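Local coordinates for repressor protein C2 (PDB 2R1J) that keeps the phage P22 prophage dormant in its host by binding the OR and OL operators and blocking transcription of lytic genes, here through its DNA-binding domain, at residues L5-R14 against I35-P45. Numbering follows the deposited sequence.
Sequences LMGERIRARR and ISQWERSETEP. With nucleotides of chain B; nucleotides of chain A.
Two arginines of one helix, Arg11 and Arg14, share the carboxylate of Glu39, which fits as a knob among Gly7, Ile10, Arg11 and Arg14. Arg14 lies nearly coplanar with it and pairs side-on through both syn lone pairs, NE giving OE2 a nearly straight 2.7 Å bond (174°) and NH2 reaching OE1 at 3.0 Å. Arg11 is turned steeply, its guanidinium 78° from the carboxylate; both its bonds end on OE1, the one from NE arriving above the carboxylate plane. Gln21 also donates to OE1, so this oxygen of the buried Glu39 accepts from four donors. The bend at chi3 (-71°) of Arg11 leaves NH2 directed at DT4 of chain B, whose OP1 it meets at 2.7 Å; Glu39 thus positions a first-shell phosphate ligand, Arg11. Where the helices come closest, Gly7 has no side chain, and its CA lies 3.1 Å from Trp38 O. One water bridges Gly7 N to Ser41 OG, in the Schellman turn ending helix 32-39. Deeper, Ile10 CD1 packs on Trp38 CB; nearer the rim, Met6 CE touches Glu44 CG (3.5 Å) and Pro45 CD. Trp38 NE1 and Glu44 N then bind phosphates of chain A, while helices 47-56 and 61-66 complete the core. This is the first helix of a Cro/C1-type domain braced against the recognition helix of its helix-turn-helix, with phosphates of both DNA strands bound beside it.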
# COMPACT_ATOMS: atom_id res chain seq x y z
N LEU C 5 -5.40 -10.04 12.80
CA LEU C 5 -4.76 -9.90 11.49
C LEU C 5 -5.48 -8.92 10.58
O LEU C 5 -6.68 -8.69 10.73
CB LEU C 5 -4.72 -11.26 10.80
CG LEU C 5 -3.94 -12.34 11.55
CD1 LEU C 5 -4.22 -13.68 10.91
CD2 LEU C 5 -2.43 -12.01 11.53
N MET C 6 -4.76 -8.35 9.61
CA MET C 6 -5.40 -7.41 8.68
C MET C 6 -6.57 -8.08 7.98
O MET C 6 -7.62 -7.46 7.80
CB MET C 6 -4.39 -6.91 7.62
CG MET C 6 -5.05 -6.12 6.48
SD MET C 6 -3.86 -5.23 5.40
CE MET C 6 -2.68 -6.47 5.23
N GLY C 7 -6.40 -9.34 7.58
CA GLY C 7 -7.44 -10.06 6.87
C GLY C 7 -8.77 -10.08 7.61
O GLY C 7 -9.84 -10.06 7.00
N GLU C 8 -8.69 -10.12 8.94
CA GLU C 8 -9.88 -10.15 9.78
C GLU C 8 -10.58 -8.80 9.73
O GLU C 8 -11.82 -8.73 9.72
CB GLU C 8 -9.49 -10.53 11.22
CG GLU C 8 -9.21 -12.03 11.37
CD GLU C 8 -8.51 -12.40 12.69
OE1 GLU C 8 -8.63 -13.57 13.10
OE2 GLU C 8 -7.84 -11.54 13.30
N ARG C 9 -9.80 -7.72 9.71
CA ARG C 9 -10.36 -6.38 9.63
C ARG C 9 -10.99 -6.15 8.26
O ARG C 9 -11.97 -5.42 8.13
CB ARG C 9 -9.29 -5.34 9.91
CG ARG C 9 -8.87 -5.30 11.37
CD ARG C 9 -7.90 -4.17 11.68
NE ARG C 9 -6.55 -4.45 11.21
CZ ARG C 9 -5.66 -5.20 11.87
NH1 ARG C 9 -5.98 -5.77 13.04
NH2 ARG C 9 -4.44 -5.38 11.36
N ILE C 10 -10.42 -6.78 7.24
CA ILE C 10 -10.95 -6.65 5.90
C ILE C 10 -12.31 -7.33 5.81
O ILE C 10 -13.28 -6.72 5.32
CB ILE C 10 -9.97 -7.28 4.86
CG1 ILE C 10 -8.71 -6.41 4.75
CG2 ILE C 10 -10.62 -7.38 3.50
CD1 ILE C 10 -7.66 -6.99 3.79
N ARG C 11 -12.40 -8.57 6.29
CA ARG C 11 -13.65 -9.30 6.22
C ARG C 11 -14.72 -8.62 7.05
O ARG C 11 -15.83 -8.41 6.58
CB ARG C 11 -13.47 -10.76 6.65
CG ARG C 11 -14.77 -11.56 6.76
CD ARG C 11 -14.50 -13.04 6.91
NE ARG C 11 -14.00 -13.61 5.66
CZ ARG C 11 -13.55 -14.86 5.51
NH1 ARG C 11 -13.55 -15.69 6.54
NH2 ARG C 11 -13.10 -15.26 4.33
N ALA C 12 -14.39 -8.23 8.29
CA ALA C 12 -15.41 -7.58 9.11
C ALA C 12 -15.94 -6.32 8.44
O ALA C 12 -17.15 -6.05 8.46
CB ALA C 12 -14.86 -7.25 10.48
N ARG C 13 -15.05 -5.55 7.83
CA ARG C 13 -15.45 -4.32 7.18
C ARG C 13 -16.34 -4.60 5.97
O ARG C 13 -17.30 -3.86 5.70
CB ARG C 13 -14.19 -3.55 6.77
CG ARG C 13 -14.34 -2.05 6.78
CD ARG C 13 -14.71 -1.57 8.16
NE ARG C 13 -14.80 -0.12 8.22
CZ ARG C 13 -15.65 0.61 7.50
NH1 ARG C 13 -15.66 1.93 7.63
NH2 ARG C 13 -16.49 0.02 6.66
N ARG C 14 -16.03 -5.67 5.23
CA ARG C 14 -16.82 -6.04 4.07
C ARG C 14 -18.24 -6.47 4.52
O ARG C 14 -19.22 -6.07 3.90
CB ARG C 14 -16.16 -7.20 3.31
CG ARG C 14 -16.97 -7.64 2.10
CD ARG C 14 -16.23 -8.68 1.27
NE ARG C 14 -15.91 -9.89 2.01
CZ ARG C 14 -16.78 -10.85 2.30
NH1 ARG C 14 -18.05 -10.74 1.91
NH2 ARG C 14 -16.38 -11.93 2.97
N ILE C 35 -9.61 -11.22 -3.02
CA ILE C 35 -10.24 -10.76 -1.78
C ILE C 35 -10.19 -11.90 -0.75
O ILE C 35 -9.87 -11.68 0.43
CB ILE C 35 -11.72 -10.34 -2.00
CG1 ILE C 35 -11.79 -9.18 -3.00
CG2 ILE C 35 -12.34 -9.91 -0.65
CD1 ILE C 35 -11.00 -7.96 -2.61
N SER C 36 -10.52 -13.11 -1.20
CA SER C 36 -10.50 -14.29 -0.33
C SER C 36 -9.12 -14.53 0.25
O SER C 36 -8.97 -14.85 1.43
CB SER C 36 -10.97 -15.53 -1.11
OG SER C 36 -10.75 -16.71 -0.37
N GLN C 37 -8.09 -14.33 -0.57
CA GLN C 37 -6.73 -14.53 -0.10
C GLN C 37 -6.35 -13.48 0.96
O GLN C 37 -5.70 -13.82 1.94
CB GLN C 37 -5.77 -14.51 -1.29
CG GLN C 37 -5.98 -15.63 -2.26
CD GLN C 37 -5.28 -15.39 -3.60
OE1 GLN C 37 -5.06 -14.24 -4.00
NE2 GLN C 37 -4.97 -16.47 -4.31
N TRP C 38 -6.73 -12.22 0.76
CA TRP C 38 -6.42 -11.19 1.74
C TRP C 38 -7.16 -11.46 3.05
O TRP C 38 -6.58 -11.32 4.13
CB TRP C 38 -6.83 -9.80 1.26
CG TRP C 38 -6.14 -9.39 0.00
CD1 TRP C 38 -4.98 -9.92 -0.52
CD2 TRP C 38 -6.56 -8.38 -0.90
NE1 TRP C 38 -4.68 -9.30 -1.72
CE2 TRP C 38 -5.63 -8.34 -1.97
CE3 TRP C 38 -7.64 -7.49 -0.91
CZ2 TRP C 38 -5.75 -7.46 -3.05
CZ3 TRP C 38 -7.77 -6.60 -1.98
CH2 TRP C 38 -6.83 -6.59 -3.04
N GLU C 39 -8.42 -11.87 2.95
CA GLU C 39 -9.20 -12.08 4.18
C GLU C 39 -8.68 -13.23 5.03
O GLU C 39 -8.75 -13.16 6.26
CB GLU C 39 -10.69 -12.31 3.86
CG GLU C 39 -11.29 -11.13 3.14
CD GLU C 39 -12.81 -11.14 3.05
OE1 GLU C 39 -13.40 -12.22 3.11
OE2 GLU C 39 -13.37 -10.04 2.89
N ARG C 40 -8.16 -14.26 4.38
CA ARG C 40 -7.63 -15.43 5.07
C ARG C 40 -6.14 -15.29 5.38
O ARG C 40 -5.50 -16.22 5.88
CB ARG C 40 -7.89 -16.68 4.25
CG ARG C 40 -9.37 -17.08 4.18
CD ARG C 40 -9.58 -18.30 3.32
NE ARG C 40 -9.33 -17.98 1.92
CZ ARG C 40 -8.18 -18.23 1.29
NH1 ARG C 40 -7.19 -18.83 1.94
NH2 ARG C 40 -8.03 -17.85 0.04
N SER C 41 -5.60 -14.12 5.07
CA SER C 41 -4.18 -13.85 5.32
C SER C 41 -3.23 -14.76 4.51
O SER C 41 -2.08 -15.00 4.91
CB SER C 41 -3.89 -13.97 6.82
OG SER C 41 -4.49 -12.89 7.52
N GLU C 42 -3.71 -15.23 3.36
CA GLU C 42 -2.91 -16.08 2.44
C GLU C 42 -1.87 -15.15 1.75
O GLU C 42 -0.77 -15.58 1.39
CB GLU C 42 -3.82 -16.73 1.39
CG GLU C 42 -3.11 -17.72 0.44
CD GLU C 42 -4.06 -18.38 -0.57
OE1 GLU C 42 -3.59 -18.65 -1.70
OE2 GLU C 42 -5.25 -18.66 -0.25
N THR C 43 -2.25 -13.89 1.57
CA THR C 43 -1.40 -12.85 0.99
C THR C 43 -1.87 -11.51 1.55
O THR C 43 -2.87 -11.46 2.29
CB THR C 43 -1.57 -12.77 -0.54
OG1 THR C 43 -2.95 -12.51 -0.85
CG2 THR C 43 -1.13 -14.07 -1.20
N GLU C 44 -1.16 -10.44 1.24
CA GLU C 44 -1.53 -9.08 1.65
C GLU C 44 -1.60 -8.26 0.36
O GLU C 44 -0.88 -8.53 -0.61
CB GLU C 44 -0.49 -8.46 2.58
CG GLU C 44 -0.58 -9.02 3.97
CD GLU C 44 0.37 -8.37 4.97
OE1 GLU C 44 0.98 -7.31 4.67
OE2 GLU C 44 0.50 -8.92 6.08
N PRO C 45 -2.48 -7.25 0.33
CA PRO C 45 -2.59 -6.44 -0.88
C PRO C 45 -1.33 -5.63 -1.17
O PRO C 45 -0.66 -5.17 -0.24
CB PRO C 45 -3.79 -5.53 -0.59
CG PRO C 45 -3.80 -5.43 0.92
CD PRO C 45 -3.39 -6.79 1.40
P DT B 4 -13.41 -17.84 2.16
OP1 DT B 4 -13.32 -17.87 3.64
OP2 DT B 4 -12.89 -16.64 1.44
O5' DT B 4 -12.71 -19.17 1.64
C5' DT B 4 -13.21 -20.44 2.06
C4' DT B 4 -12.49 -21.57 1.37
O4' DT B 4 -12.83 -21.61 -0.03
C3' DT B 4 -10.96 -21.56 1.44
O3' DT B 4 -10.56 -22.90 1.71
C2' DT B 4 -10.54 -21.14 0.04
C1' DT B 4 -11.64 -21.75 -0.81
N1 DT B 4 -11.91 -21.10 -2.11
C2 DT B 4 -11.96 -21.90 -3.25
O2 DT B 4 -11.65 -23.08 -3.26
N3 DT B 4 -12.38 -21.25 -4.38
C4 DT B 4 -12.72 -19.92 -4.50
O4 DT B 4 -13.13 -19.50 -5.56
C5 DT B 4 -12.57 -19.13 -3.30
C7 DT B 4 -12.86 -17.67 -3.36
C6 DT B 4 -12.18 -19.75 -2.17
P DT A 12 2.37 -10.59 -0.13
OP1 DT A 12 2.51 -9.21 0.37
OP2 DT A 12 1.67 -11.60 0.67
O5' DT A 12 1.78 -10.58 -1.60
C5' DT A 12 2.19 -9.56 -2.51
C4' DT A 12 1.51 -9.72 -3.84
O4' DT A 12 1.97 -10.95 -4.48
C3' DT A 12 -0.02 -9.82 -3.76
O3' DT A 12 -0.57 -8.75 -4.54
C2' DT A 12 -0.33 -11.21 -4.31
C1' DT A 12 0.88 -11.54 -5.17
N1 DT A 12 1.19 -12.98 -5.32
C2 DT A 12 1.34 -13.46 -6.60
O2 DT A 12 1.19 -12.79 -7.59
N3 DT A 12 1.70 -14.78 -6.67
C4 DT A 12 1.93 -15.63 -5.64
O4 DT A 12 2.34 -16.78 -5.88
C5 DT A 12 1.69 -15.09 -4.32
C7 DT A 12 1.82 -15.99 -3.14
C6 DT A 12 1.34 -13.80 -4.22
P DC A 13 -2.16 -8.50 -4.57
OP1 DC A 13 -2.44 -7.09 -4.28
OP2 DC A 13 -2.94 -9.57 -3.92
O5' DC A 13 -2.43 -8.63 -6.12
C5' DC A 13 -3.46 -9.47 -6.63
C4' DC A 13 -3.02 -10.08 -7.93
O4' DC A 13 -1.99 -11.06 -7.62
C3' DC A 13 -4.14 -10.87 -8.59
O3' DC A 13 -4.82 -10.16 -9.60
C2' DC A 13 -3.47 -12.11 -9.16
C1' DC A 13 -2.09 -12.17 -8.51
N1 DC A 13 -1.96 -13.41 -7.72
C2 DC A 13 -1.54 -14.57 -8.39
O2 DC A 13 -1.40 -14.53 -9.60
N3 DC A 13 -1.34 -15.71 -7.69
C4 DC A 13 -1.57 -15.74 -6.38
N4 DC A 13 -1.32 -16.89 -5.72
C5 DC A 13 -2.06 -14.59 -5.68
C6 DC A 13 -2.22 -13.45 -6.38
O HOH W 1 -3.75 -10.35 6.85